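Local coordinates for protein nitric oxide dioxygenase (Rhodothermus marinus DSM 4252, PDB 6WK3) that binds heme in a globin fold, is probably a nitric oxide dioxygenase in nature, and is here an engineered carbene transferase, at residues Ala27-Met32 / Lys56-Leu61; Phe37-Glu42 / Trp99-Asp104; Gln12-Ser17 / Ala63-Ile68. The protein carries 1 engineered substitution. All blocks are in the same frame, centred on the assembly; numbering follows the deposited sequence.

Contact 1: residues Ala27-Met32 / Lys56-Leu61. With HEM (protoporphyrin IX containing Fe), chain E.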
loop_
_atom_site.group_PDB
_atom_site.type_symbol
_atom_site.label_atom_id
_atom_site.label_comp_id
_atom_site.label_asym_id
_atom_site.label_seq_id
_atom_site.Cartn_x
_atom_site.Cartn_y
_atom_site.Cartn_z
ATOM N N ALA A 27 -5.059 18.453 -13.431
ATOM C CA ALA A 27 -4.024 19.432 -13.744
ATOM C C ALA A 27 -3.286 19.874 -12.486
ATOM O O ALA A 27 -2.063 20.042 -12.505
ATOM C CB ALA A 27 -4.632 20.637 -14.460
ATOM N N ILE A 28 -4.011 20.060 -11.380
ATOM C CA ILE A 28 -3.363 20.479 -10.140
ATOM C C ILE A 28 -2.470 19.367 -9.607
ATOM O O ILE A 28 -1.324 19.607 -9.207
ATOM C CB ILE A 28 -4.419 20.906 -9.103
ATOM C CG1 ILE A 28 -5.078 22.228 -9.515
ATOM C CG2 ILE A 28 -3.793 21.009 -7.719
ATOM C CD1 ILE A 28 -6.382 22.545 -8.758
ATOM N N SER A 29 -2.968 18.132 -9.617
ATOM C CA SER A 29 -2.195 17.017 -9.083
ATOM C C SER A 29 -0.958 16.739 -9.941
ATOM O O SER A 29 0.146 16.565 -9.412
ATOM C CB SER A 29 -3.096 15.782 -8.964
ATOM O OG SER A 29 -2.356 14.573 -8.990
ATOM N N ALA A 30 -1.116 16.730 -11.270
ATOM C CA ALA A 30 0.026 16.474 -12.150
ATOM C C ALA A 30 1.069 17.583 -12.045
ATOM O O ALA A 30 2.275 17.311 -11.966
ATOM C CB ALA A 30 -0.440 16.320 -13.598
ATOM N N THR A 31 0.620 18.841 -12.068
ATOM C CA THR A 31 1.538 19.963 -11.907
ATOM C C THR A 31 2.233 19.908 -10.557
ATOM O O THR A 31 3.423 20.221 -10.444
ATOM C CB THR A 31 0.779 21.277 -12.062
ATOM O OG1 THR A 31 0.244 21.358 -13.389
ATOM C CG2 THR A 31 1.685 22.468 -11.793
ATOM N N MET A 32 1.504 19.507 -9.519
ATOM C CA MET A 32 2.104 19.378 -8.199
ATOM C C MET A 32 3.249 18.374 -8.215
ATOM O O MET A 32 4.331 18.642 -7.678
ATOM C CB MET A 32 1.035 18.969 -7.188
ATOM C CG MET A 32 1.467 19.117 -5.754
ATOM S SD MET A 32 1.134 17.638 -4.796
ATOM C CE MET A 32 2.485 16.599 -5.347
ATOM N N LYS A 56 -4.941 9.340 -8.439
ATOM C CA LYS A 56 -5.462 9.059 -7.107
ATOM C C LYS A 56 -5.510 10.322 -6.257
ATOM O O LYS A 56 -6.508 10.579 -5.572
ATOM C CB LYS A 56 -4.607 7.991 -6.429
ATOM C CG LYS A 56 -5.000 6.572 -6.779
ATOM C CD LYS A 56 -3.968 5.577 -6.272
ATOM C CE LYS A 56 -4.620 4.285 -5.781
ATOM N NZ LYS A 56 -5.376 3.582 -6.850
ATOM N N LEU A 57 -4.440 11.121 -6.286
ATOM C CA LEU A 57 -4.430 12.364 -5.524
ATOM C C LEU A 57 -5.480 13.335 -6.048
ATOM O O LEU A 57 -6.141 14.024 -5.262
ATOM C CB LEU A 57 -3.043 13.004 -5.558
ATOM C CG LEU A 57 -2.986 14.325 -4.772
ATOM C CD1 LEU A 57 -2.529 14.099 -3.348
ATOM C CD2 LEU A 57 -2.093 15.344 -5.453
ATOM N N ALA A 58 -5.655 13.394 -7.371
ATOM C CA ALA A 58 -6.686 14.253 -7.947
ATOM C C ALA A 58 -8.069 13.890 -7.419
ATOM O O ALA A 58 -8.867 14.777 -7.095
ATOM C CB ALA A 58 -6.650 14.165 -9.472
ATOM N N SER A 59 -8.370 12.590 -7.311
ATOM C CA SER A 59 -9.660 12.174 -6.765
ATOM C C SER A 59 -9.767 12.516 -5.287
ATOM O O SER A 59 -10.821 12.961 -4.821
ATOM C CB SER A 59 -9.862 10.673 -6.958
ATOM O OG SER A 59 -10.021 10.338 -8.319
ATOM N N ALA A 60 -8.687 12.298 -4.537
ATOM C CA ALA A 60 -8.691 12.583 -3.110
ATOM C C ALA A 60 -8.931 14.064 -2.845
ATOM O O ALA A 60 -9.741 14.426 -1.986
ATOM C CB ALA A 60 -7.376 12.124 -2.484
ATOM N N LEU A 61 -8.242 14.940 -3.582
ATOM C CA LEU A 61 -8.492 16.372 -3.430
ATOM C C LEU A 61 -9.967 16.690 -3.645
ATOM O O LEU A 61 -10.591 17.383 -2.833
ATOM C CB LEU A 61 -7.624 17.170 -4.399
ATOM C CG LEU A 61 -6.125 17.193 -4.102
ATOM C CD1 LEU A 61 -5.407 17.958 -5.204
ATOM C CD2 LEU A 61 -5.824 17.790 -2.733
HETATM C CHA HEM E . 0.068 7.982 -2.337
HETATM C CHB HEM E . -2.683 11.752 -0.964
HETATM C CHC HEM E . 1.264 13.618 1.125
HETATM C CHD HEM E . 4.023 10.687 -1.599
HETATM C C1A HEM E . -1.026 8.792 -2.100
HETATM C C2A HEM E . -2.407 8.484 -2.404
HETATM C C3A HEM E . -3.162 9.520 -2.033
HETATM C C4A HEM E . -2.296 10.530 -1.470
HETATM C CMA HEM E . -4.694 9.626 -2.176
HETATM C CAA HEM E . -2.918 7.182 -3.047
HETATM C CBA HEM E . -3.234 6.193 -1.930
HETATM C CGA HEM E . -3.916 4.982 -2.508
HETATM O O1A HEM E . -3.221 3.974 -2.784
HETATM O O2A HEM E . -5.159 5.020 -2.695
HETATM C C1B HEM E . -1.871 12.579 -0.219
HETATM C C2B HEM E . -2.275 13.749 0.535
HETATM C C3B HEM E . -1.174 14.273 1.105
HETATM C C4B HEM E . -0.046 13.439 0.738
HETATM C CMB HEM E . -3.730 14.259 0.603
HETATM C CAB HEM E . -1.037 15.506 2.030
HETATM C CBB HEM E . -2.051 16.022 2.728
HETATM C C1C HEM E . 2.369 13.018 0.553
HETATM C C2C HEM E . 3.749 13.338 0.830
HETATM C C3C HEM E . 4.523 12.554 0.076
HETATM C C4C HEM E . 3.662 11.673 -0.700
HETATM C CMC HEM E . 4.239 14.421 1.815
HETATM C CAC HEM E . 6.066 12.607 0.098
HETATM C CBC HEM E . 6.776 12.256 -0.972
HETATM C C1D HEM E . 3.229 9.609 -1.947
HETATM C C2D HEM E . 3.640 8.315 -2.460
HETATM C C3D HEM E . 2.533 7.578 -2.665
HETATM C C4D HEM E . 1.390 8.371 -2.284
HETATM C CMD HEM E . 5.102 7.891 -2.724
HETATM C CAD HEM E . 2.416 6.136 -3.207
HETATM C CBD HEM E . 2.853 5.138 -2.143
HETATM C CGD HEM E . 2.325 3.759 -2.454
HETATM O O1D HEM E . 1.279 3.644 -3.149
HETATM O O2D HEM E . 2.951 2.771 -1.984
HETATM N NA HEM E . -1.000 10.049 -1.531
HETATM N NB HEM E . -0.510 12.423 -0.067
HETATM N NC HEM E . 2.360 12.001 -0.382
HETATM N ND HEM E . 1.855 9.595 -1.859
HETATM FE FE HEM E . 0.688 11.076 -1.058
#

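Contact 2: residues Phe37-Glu42 / Trp99-Asp104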
loop_
_atom_site.group_PDB
_atom_site.type_symbol
_atom_site.label_atom_id
_atom_site.label_comp_id
_atom_site.label_asym_id
_atom_site.label_seq_id
_atom_site.Cartn_x
_atom_site.Cartn_y
_atom_site.Cartn_z
ATOM N N PHE A 37 8.982 16.710 -8.428
ATOM C CA PHE A 37 10.042 15.995 -9.134
ATOM C C PHE A 37 11.268 16.881 -9.332
ATOM O O PHE A 37 12.404 16.435 -9.133
ATOM C CB PHE A 37 9.505 15.497 -10.482
ATOM C CG PHE A 37 10.410 14.521 -11.203
ATOM C CD1 PHE A 37 11.566 14.950 -11.843
ATOM C CD2 PHE A 37 10.076 13.175 -11.280
ATOM C CE1 PHE A 37 12.388 14.050 -12.519
ATOM C CE2 PHE A 37 10.889 12.271 -11.961
ATOM C CZ PHE A 37 12.046 12.710 -12.578
ATOM N N GLU A 38 11.061 18.144 -9.704
ATOM C CA GLU A 38 12.179 19.009 -10.052
ATOM C C GLU A 38 12.734 19.807 -8.877
ATOM O O GLU A 38 13.894 20.226 -8.931
ATOM C CB GLU A 38 11.774 19.959 -11.186
ATOM C CG GLU A 38 10.903 21.122 -10.782
ATOM C CD GLU A 38 10.271 21.822 -11.981
ATOM O OE1 GLU A 38 9.852 21.125 -12.933
ATOM O OE2 GLU A 38 10.188 23.071 -11.965
ATOM N N ARG A 39 11.963 20.018 -7.814
ATOM C CA ARG A 39 12.490 20.793 -6.696
ATOM C C ARG A 39 13.124 19.929 -5.616
ATOM O O ARG A 39 14.035 20.394 -4.921
ATOM C CB ARG A 39 11.387 21.651 -6.081
ATOM C CG ARG A 39 10.913 22.766 -6.984
ATOM C CD ARG A 39 9.771 23.531 -6.344
ATOM N NE ARG A 39 9.077 24.375 -7.310
ATOM C CZ ARG A 39 8.098 25.215 -6.998
ATOM N NH1 ARG A 39 7.691 25.327 -5.739
ATOM N NH2 ARG A 39 7.527 25.945 -7.944
ATOM N N TYR A 40 12.674 18.686 -5.462
ATOM C CA TYR A 40 13.172 17.788 -4.419
ATOM C C TYR A 40 13.393 16.414 -5.022
ATOM O O TYR A 40 12.573 15.501 -4.861
ATOM C CB TYR A 40 12.205 17.739 -3.235
ATOM C CG TYR A 40 11.903 19.115 -2.707
ATOM C CD1 TYR A 40 12.814 19.777 -1.896
ATOM C CD2 TYR A 40 10.726 19.770 -3.046
ATOM C CE1 TYR A 40 12.553 21.045 -1.419
ATOM C CE2 TYR A 40 10.459 21.039 -2.579
ATOM C CZ TYR A 40 11.375 21.670 -1.765
ATOM O OH TYR A 40 11.112 22.932 -1.290
ATOM N N PRO A 41 14.511 16.229 -5.731
ATOM C CA PRO A 41 14.747 14.951 -6.420
ATOM C C PRO A 41 14.860 13.755 -5.493
ATOM O O PRO A 41 14.650 12.624 -5.946
ATOM C CB PRO A 41 16.062 15.200 -7.173
ATOM C CG PRO A 41 16.150 16.684 -7.310
ATOM C CD PRO A 41 15.535 17.234 -6.060
ATOM N N GLU A 42 15.189 13.958 -4.216
ATOM C CA GLU A 42 15.245 12.832 -3.290
ATOM C C GLU A 42 13.910 12.099 -3.212
ATOM O O GLU A 42 13.883 10.889 -2.954
ATOM C CB GLU A 42 15.666 13.313 -1.902
ATOM N N TRP A 99 3.180 20.564 0.282
ATOM C CA TRP A 99 2.321 21.743 0.347
ATOM C C TRP A 99 2.880 22.864 -0.514
ATOM O O TRP A 99 2.139 23.530 -1.246
ATOM C CB TRP A 99 2.143 22.241 1.780
ATOM C CG TRP A 99 1.648 23.649 1.742
ATOM C CD1 TRP A 99 2.301 24.768 2.176
ATOM C CD2 TRP A 99 0.412 24.101 1.171
ATOM N NE1 TRP A 99 1.539 25.883 1.930
ATOM C CE2 TRP A 99 0.376 25.502 1.312
ATOM C CE3 TRP A 99 -0.667 23.456 0.557
ATOM C CZ2 TRP A 99 -0.696 26.267 0.863
ATOM C CZ3 TRP A 99 -1.733 24.218 0.121
ATOM C CH2 TRP A 99 -1.739 25.609 0.273
ATOM N N GLU A 100 4.190 23.105 -0.416
ATOM C CA GLU A 100 4.834 24.121 -1.244
ATOM C C GLU A 100 4.508 23.910 -2.719
ATOM O O GLU A 100 4.087 24.840 -3.417
ATOM C CB GLU A 100 6.348 24.090 -1.011
ATOM C CG GLU A 100 7.131 25.078 -1.851
ATOM C CD GLU A 100 8.571 24.646 -2.067
ATOM O OE1 GLU A 100 9.031 24.658 -3.231
ATOM O OE2 GLU A 100 9.244 24.294 -1.071
ATOM N N CYS A 101 4.667 22.674 -3.198
ATOM C CA CYS A 101 4.381 22.365 -4.596
ATOM C C CYS A 101 2.892 22.415 -4.903
ATOM O O CYS A 101 2.506 22.777 -6.022
ATOM C CB CYS A 101 4.954 20.992 -4.952
ATOM S SG CYS A 101 6.735 20.848 -4.629
ATOM N N LEU A 102 2.045 22.058 -3.934
ATOM C CA LEU A 102 0.602 22.112 -4.150
ATOM C C LEU A 102 0.100 23.551 -4.188
ATOM O O LEU A 102 -0.800 23.882 -4.971
ATOM C CB LEU A 102 -0.116 21.318 -3.058
ATOM C CG LEU A 102 -1.644 21.379 -3.005
ATOM C CD1 LEU A 102 -2.255 20.887 -4.305
ATOM C CD2 LEU A 102 -2.171 20.575 -1.818
ATOM N N ARG A 103 0.662 24.419 -3.345
ATOM C CA ARG A 103 0.299 25.832 -3.384
ATOM C C ARG A 103 0.580 26.425 -4.757
ATOM O O ARG A 103 -0.280 27.083 -5.353
ATOM C CB ARG A 103 1.057 26.604 -2.302
ATOM C CG ARG A 103 0.526 28.010 -2.063
ATOM C CD ARG A 103 1.643 29.025 -1.871
ATOM N NE ARG A 103 2.655 28.594 -0.910
ATOM C CZ ARG A 103 3.943 28.447 -1.201
ATOM N NH1 ARG A 103 4.375 28.691 -2.431
ATOM N NH2 ARG A 103 4.801 28.052 -0.267
ATOM N N ASP A 104 1.782 26.184 -5.283
ATOM C CA ASP A 104 2.146 26.746 -6.578
ATOM C C ASP A 104 1.411 26.055 -7.723
ATOM O O ASP A 104 1.182 26.675 -8.768
ATOM C CB ASP A 104 3.663 26.675 -6.767
ATOM C CG ASP A 104 4.420 27.512 -5.734
ATOM O OD1 ASP A 104 3.839 28.492 -5.212
ATOM O OD2 ASP A 104 5.589 27.191 -5.436
#

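Contact 3: residues Gln12-Ser17 / Ala63-Ile68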
loop_
_atom_site.group_PDB
_atom_site.type_symbol
_atom_site.label_atom_id
_atom_site.label_comp_id
_atom_site.label_asym_id
_atom_site.label_seq_id
_atom_site.Cartn_x
_atom_site.Cartn_y
_atom_site.Cartn_z
ATOM N N GLN A 12 -15.781 27.065 3.968
ATOM C CA GLN A 12 -16.604 27.719 2.954
ATOM C C GLN A 12 -15.827 27.921 1.659
ATOM O O GLN A 12 -16.365 27.708 0.567
ATOM C CB GLN A 12 -17.131 29.054 3.481
ATOM N N LEU A 13 -14.561 28.324 1.759
ATOM C CA LEU A 13 -13.763 28.550 0.559
ATOM C C LEU A 13 -13.340 27.236 -0.089
ATOM O O LEU A 13 -13.310 27.131 -1.320
ATOM C CB LEU A 13 -12.540 29.403 0.896
ATOM C CG LEU A 13 -12.814 30.886 1.157
ATOM C CD1 LEU A 13 -11.697 31.516 1.976
ATOM C CD2 LEU A 13 -13.007 31.629 -0.149
ATOM N N VAL A 14 -13.009 26.225 0.718
ATOM C CA VAL A 14 -12.663 24.923 0.157
ATOM C C VAL A 14 -13.875 24.302 -0.524
ATOM O O VAL A 14 -13.762 23.713 -1.606
ATOM C CB VAL A 14 -12.090 23.997 1.244
ATOM C CG1 VAL A 14 -12.126 22.547 0.781
ATOM C CG2 VAL A 14 -10.672 24.406 1.601
ATOM N N ARG A 15 -15.051 24.423 0.098
ATOM C CA ARG A 15 -16.275 23.916 -0.512
ATOM C C ARG A 15 -16.543 24.601 -1.844
ATOM O O ARG A 15 -17.039 23.975 -2.788
ATOM C CB ARG A 15 -17.454 24.131 0.440
ATOM C CG ARG A 15 -18.466 22.996 0.512
ATOM C CD ARG A 15 -19.701 23.409 1.335
ATOM N NE ARG A 15 -19.342 23.967 2.641
ATOM C CZ ARG A 15 -19.629 25.204 3.044
ATOM N NH1 ARG A 15 -20.289 26.033 2.246
ATOM N NH2 ARG A 15 -19.255 25.612 4.251
ATOM N N ALA A 16 -16.210 25.888 -1.941
ATOM C CA ALA A 16 -16.523 26.654 -3.139
ATOM C C ALA A 16 -15.595 26.321 -4.299
ATOM O O ALA A 16 -15.967 26.557 -5.453
ATOM C CB ALA A 16 -16.470 28.151 -2.829
ATOM N N SER A 17 -14.408 25.775 -4.032
ATOM C CA SER A 17 -13.507 25.405 -5.114
ATOM C C SER A 17 -13.850 24.062 -5.741
ATOM O O SER A 17 -13.200 23.680 -6.717
ATOM C CB SER A 17 -12.051 25.389 -4.631
ATOM O OG SER A 17 -11.908 24.740 -3.381
ATOM N N ALA A 63 -12.603 14.589 -3.459
ATOM C CA ALA A 63 -13.418 13.998 -2.403
ATOM C C ALA A 63 -13.263 14.763 -1.093
ATOM O O ALA A 63 -14.245 15.001 -0.385
ATOM C CB ALA A 63 -13.052 12.523 -2.215
ATOM N N TYR A 64 -12.036 15.166 -0.766
ATOM C CA TYR A 64 -11.785 15.909 0.464
ATOM C C TYR A 64 -12.506 17.248 0.457
ATOM O O TYR A 64 -13.066 17.669 1.474
ATOM C CB TYR A 64 -10.281 16.111 0.630
ATOM C CG TYR A 64 -9.846 16.820 1.890
ATOM C CD1 TYR A 64 -10.425 16.527 3.123
ATOM C CD2 TYR A 64 -8.830 17.764 1.851
ATOM C CE1 TYR A 64 -9.996 17.168 4.281
ATOM C CE2 TYR A 64 -8.402 18.407 2.991
ATOM C CZ TYR A 64 -8.984 18.108 4.200
ATOM O OH TYR A 64 -8.542 18.755 5.327
ATOM N N ALA A 65 -12.496 17.939 -0.683
ATOM C CA ALA A 65 -13.201 19.210 -0.777
ATOM C C ALA A 65 -14.710 19.006 -0.702
ATOM O O ALA A 65 -15.424 19.832 -0.127
ATOM C CB ALA A 65 -12.802 19.931 -2.066
ATOM N N ARG A 66 -15.212 17.903 -1.263
ATOM C CA ARG A 66 -16.636 17.592 -1.189
ATOM C C ARG A 66 -17.074 17.196 0.216
ATOM O O ARG A 66 -18.276 17.154 0.492
ATOM C CB ARG A 66 -16.980 16.450 -2.146
ATOM C CG ARG A 66 -16.912 16.776 -3.628
ATOM C CD ARG A 66 -17.841 15.846 -4.386
ATOM N NE ARG A 66 -17.439 15.621 -5.768
ATOM C CZ ARG A 66 -17.987 16.233 -6.811
ATOM N NH1 ARG A 66 -18.960 17.120 -6.630
ATOM N NH2 ARG A 66 -17.564 15.960 -8.038
ATOM N N SER A 67 -16.132 16.881 1.099
ATOM C CA SER A 67 -16.451 16.369 2.423
ATOM C C SER A 67 -15.702 17.147 3.494
ATOM O O SER A 67 -15.385 16.608 4.554
ATOM C CB SER A 67 -16.135 14.877 2.511
ATOM O OG SER A 67 -16.146 14.422 3.853
ATOM N N ILE A 68 -15.406 18.419 3.220
ATOM C CA ILE A 68 -14.648 19.227 4.163
ATOM C C ILE A 68 -15.448 19.518 5.431
ATOM O O ILE A 68 -14.853 19.806 6.475
ATOM C CB ILE A 68 -14.171 20.522 3.471
ATOM C CG1 ILE A 68 -13.083 21.217 4.292
ATOM C CG2 ILE A 68 -15.334 21.462 3.217
ATOM C CD1 ILE A 68 -11.860 20.369 4.534
#

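Contact 1: residues Ala27-Met32 / Lys56-Leu61
Ser29 sets its CB against the backbone of the facing helix, 3.8 Å from Ala58 N, and the methyl of Ala58 lies alongside, CB to CB 3.9 Å. With residues this small at the crossing, Ser29 CA and Ala58 CA come within 5.4 Å. The hydroxyl, anti to its own backbone N (chi1 156°), is hydrogen-bonded to Ile54 O, so a buried polar atom finds a carbonyl in the opposite helix, and it also rests on Leu57, OG to CD2 3.6 Å. Leu57 reaches two ways. Its CD2 branch takes Ser29 and, about a turn further along, Met32 SD at 4.0 Å, the two chains crossing at about a right angle; its CD1 branch sits over the porphyrin face at the meso carbon, 3.3 Å from HEM CHB. This is the close B/E helix crossing of the globin fold, the segment axes at 130° between N-to-C directions, with helix 50-66 as one wall of the heme pocket. Ala60 adds its CB to heme methyl CMA. Lys56, on the heme side, runs its bent chain along a propionate, CE 3.2 Å from HEM O2A, and its NZ makes a long, weak ion pair with Glu48 of the second subunit. An alanine here would probably leave that propionate less covered and lose the weak ion pair. One turn on from Leu57, Leu61 CD1 meets Ile28 CG2 at 4.3 Å.

Contact 2: residues Phe37-Glu42 / Trp99-Asp104
Glu100 receives two side chains through its two carboxylate oxygens. Tyr40 OH donates to Glu100 OE2 on the syn side, at a very short 2.3 Å, arriving with OE2 in the plane of the phenol ring while the carboxylate is turned 67° from it. Arg39 NH1 takes the anti lone pair of Glu100 OE1 at 2.9 Å, guanidinium and carboxylate nearly coplanar. The same NH1 bonds Asp104 OD2, again on its anti side, at 2.8 Å and nearly straight (169°), so one nitrogen bridges two acids a helical turn apart; NH2 adds only a weak bond to OD2. An extended chain from CG to NE brings the Arg39 guanidinium edge-on to both. Cys101 SG lies at the edge of the Tyr40 ring, 4.3 Å from CE2. Further out, Arg103 NH1 forms a salt bridge with Asp104 OD1, its hydrogen bond weak; Asp104, between the two arginines, probably eases the repulsion of their like charges. Tyr40 is where the chain leaves helix 18-39, so this surface network joins the end of the globin B helix to the middle of the G helix, 94-110. On the inner side Cys101 packs on Met32 of helix 18-39, while Trp99 meets Tyr126 of helix 116-145.

Contact 3: residues Gln12-Ser17 / Ala63-Ile68
The end of helix 8-16 and the end of helix 50-66 run close together, Arg15 CA to Ala65 CA 5.6 Å, with no hydrogen bond passing between the two segments. Val14 carries the contact. Its CG1, anti to the backbone N (chi1 163°), projects between Ala65 and Ile68: it lies 3.8 Å from Ala65 CA and 3.9 Å from Ile68 CG1, the valine and isoleucine side chains crossing at about a right angle. The absence of bulk at Ala65 lets the valine come down on the backbone itself, and Ala65 CB in turn lies 3.9 Å from Val14 O. Ile68, already past the helix, turns CG1 anti to its backbone N, which leaves CG2 in the crowded position between N and the carbonyl carbon; from there CG2 meets Arg15 CB at 4.4 Å. Ser17 folds back on Val14, its OG donating to Val14 O at 2.8 Å from above the carbonyl plane, while Ser17 N bonds the same oxygen; Trp122 NE1 is hydrogen-bonded to that OG. In globin terms this is the A helix resting on the end of the E helix, with Val14 also on Ala125 of helix 116-145 and Ala65 on Val18 and Leu21 of helix 18-39. Arg15 and Asp69 form just a long, weak ion pair, so cohesion between the segments rests on apolar shape and close backbone approach.

In the fold
From the N terminus, helix 8-16 comes first and later meets the end of helix 50-66 in contact 3, closing a loop of 45 residues. Within that span helix 18-39 meets helix 50-66 in contact 1, which therefore lies wholly inside the longer closure. Contact 2 starts beyond residues 27-32 on helix 18-39 and closes 56 residues later on helix 94-110, so it crosses both others along the chain. Contacts 1 and 2 share helix 18-39 and touch through Ile28 and Leu102; contacts 1 and 3 share helix 50-66. Contacts 2 and 3, about 23 Å apart between centres, lie on opposite sides of the chain's centre.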